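Local atomic coordinates of host-nuclease inhibitor protein Gam, putative (PDB entry 2P2U), a protein that probably binds double-stranded DNA and may act as a Gam-like inhibitor of host nucleases. Residues 12-15 / 16-19. Residues are numbered along the deposited sequence; the frame is centred on the assembly and turned at random.
Sequences VADI and RQAE
D14, at the N-cap of helix 15-74, turns its carboxylate back onto the backbone N-H groups of R16 and Q17. Its CG lies between the backbone N and the carbonyl carbon (chi1 88°), which lets OD1 reach both groups. OD1 faces two N-H groups: that of R16, whose very short, bent geometry makes it doubtful, and that of Q17 through a weak bond, OD1 to Q17 N 3.3 Å. I15 O accepts from A18 N (3.1 Å) and from E19 N (3.3 Å). A18 N also makes a weak bond to D14 O.

The Q17 side chain is extended beyond CG and reaches back along the loop. It crosses the D14 side chain at about a right angle, with the amide plane turned 45° from the carboxylate. Q17 OE1 and D14 OD2 stay 4.1 Å apart and make no hydrogen bond. V12 packs against the first turn through CG1. This atom is anti to the backbone N (chi1 -170°) and lies 3.8 Å from Q17 CB and 4.0 Å from A18 CB.

The second subunit packs on this end of the helix: its G67 meets V12, its F71 meets I15 and its L88 meets A18. The apolar residues thus join the dimer contact, while the D14 carboxylate offers an acceptor to N-H groups of the first turn and its negative charge would suit the positive end of the helix dipole.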
ATOM      1  N   VAL A  12      -1.347   3.905  40.892  1.00 73.99           N
ATOM      2  CA  VAL A  12      -1.624   5.332  40.998  1.00 73.44           C
ATOM      3  C   VAL A  12      -2.676   5.684  42.082  1.00 74.07           C
ATOM      4  O   VAL A  12      -3.770   6.105  41.770  1.00 74.43           O
ATOM      5  CB  VAL A  12      -2.014   5.920  39.634  1.00 72.86           C
ATOM      6  CG1 VAL A  12      -2.068   7.428  39.708  1.00 71.87           C
ATOM      7  CG2 VAL A  12      -1.019   5.478  38.571  1.00 71.77           C
ATOM      8  N   ALA A  13      -2.310   5.547  43.361  1.00 74.48           N
ATOM      9  CA  ALA A  13      -3.249   5.719  44.500  1.00 73.64           C
ATOM     10  C   ALA A  13      -3.978   7.077  44.723  1.00 72.58           C
ATOM     11  O   ALA A  13      -4.927   7.108  45.524  1.00 72.53           O
ATOM     12  CB  ALA A  13      -2.607   5.208  45.839  1.00 73.53           C
ATOM     13  N   ASP A  14      -3.588   8.164  44.051  1.00 70.73           N
ATOM     14  CA  ASP A  14      -4.319   9.421  44.267  1.00 69.99           C
ATOM     15  C   ASP A  14      -4.149  10.437  43.164  1.00 68.88           C
ATOM     16  O   ASP A  14      -3.345  10.252  42.278  1.00 68.74           O
ATOM     17  CB  ASP A  14      -3.983  10.014  45.649  1.00 71.04           C
ATOM     18  CG  ASP A  14      -2.753  10.933  45.637  1.00 73.26           C
ATOM     19  OD1 ASP A  14      -2.641  11.778  44.730  1.00 76.01           O
ATOM     20  OD2 ASP A  14      -1.914  10.841  46.561  1.00 74.34           O
ATOM     21  N   ILE A  15      -4.900  11.523  43.196  1.00 68.09           N
ATOM     22  CA  ILE A  15      -4.828  12.457  42.074  1.00 67.98           C
ATOM     23  C   ILE A  15      -3.426  13.036  41.789  1.00 67.74           C
ATOM     24  O   ILE A  15      -3.072  13.194  40.652  1.00 67.66           O
ATOM     25  CB  ILE A  15      -5.941  13.556  42.121  1.00 68.30           C
ATOM     26  CG1 ILE A  15      -7.167  13.091  41.337  1.00 68.79           C
ATOM     27  CG2 ILE A  15      -5.467  14.918  41.545  1.00 68.93           C
ATOM     28  CD1 ILE A  15      -8.257  12.392  42.220  1.00 75.05           C
ATOM     29  N   ARG A  16      -2.629  13.362  42.801  1.00 68.32           N
ATOM     30  CA  ARG A  16      -1.247  13.860  42.566  1.00 68.18           C
ATOM     31  C   ARG A  16      -0.414  12.818  41.771  1.00 67.45           C
ATOM     32  O   ARG A  16       0.203  13.162  40.750  1.00 67.36           O
ATOM     33  CB  ARG A  16      -0.554  14.262  43.891  1.00 68.37           C
ATOM     34  CG  ARG A  16       0.688  15.145  43.767  1.00 69.33           C
ATOM     35  CD  ARG A  16       0.450  16.655  43.905  1.00 75.43           C
ATOM     36  NE  ARG A  16       1.740  17.327  44.087  1.00 81.76           N
ATOM     37  CZ  ARG A  16       2.299  17.623  45.275  1.00 84.61           C
ATOM     38  NH1 ARG A  16       1.624  17.349  46.388  1.00 84.62           N
ATOM     39  NH2 ARG A  16       3.517  18.228  45.354  1.00 82.99           N
ATOM     40  N   GLN A  17      -0.440  11.558  42.216  1.00 65.89           N
ATOM     41  CA  GLN A  17       0.200  10.449  41.490  1.00 65.18           C
ATOM     42  C   GLN A  17      -0.269  10.201  40.046  1.00 65.04           C
ATOM     43  O   GLN A  17       0.383   9.481  39.307  1.00 65.65           O
ATOM     44  CB  GLN A  17       0.064   9.162  42.272  1.00 64.09           C
ATOM     45  CG  GLN A  17       1.156   9.000  43.217  1.00 65.29           C
ATOM     46  CD  GLN A  17       0.886   7.957  44.245  1.00 68.09           C
ATOM     47  OE1 GLN A  17       1.034   8.216  45.441  1.00 72.29           O
ATOM     48  NE2 GLN A  17       0.496   6.765  43.810  1.00 66.90           N
ATOM     49  N   ALA A  18      -1.411  10.740  39.657  1.00 64.53           N
ATOM     50  CA  ALA A  18      -1.818  10.657  38.283  1.00 64.51           C
ATOM     51  C   ALA A  18      -1.030  11.743  37.572  1.00 64.55           C
ATOM     52  O   ALA A  18      -0.147  11.443  36.765  1.00 65.82           O
ATOM     53  CB  ALA A  18      -3.324  10.828  38.126  1.00 64.02           C
ATOM     54  N   GLU A  19      -1.325  12.997  37.887  1.00 63.82           N
ATOM     55  CA  GLU A  19      -0.476  14.146  37.548  1.00 63.05           C
ATOM     56  C   GLU A  19       1.005  13.785  37.302  1.00 61.55           C
ATOM     57  O   GLU A  19       1.568  14.251  36.340  1.00 60.54           O
ATOM     58  CB  GLU A  19      -0.543  15.101  38.717  1.00 63.56           C
ATOM     59  CG  GLU A  19      -0.938  16.524  38.397  1.00 67.67           C
ATOM     60  CD  GLU A  19      -0.223  17.492  39.375  1.00 72.11           C
ATOM     61  OE1 GLU A  19      -0.419  17.328  40.611  1.00 74.07           O
ATOM     62  OE2 GLU A  19       0.555  18.373  38.912  1.00 70.63           O
TER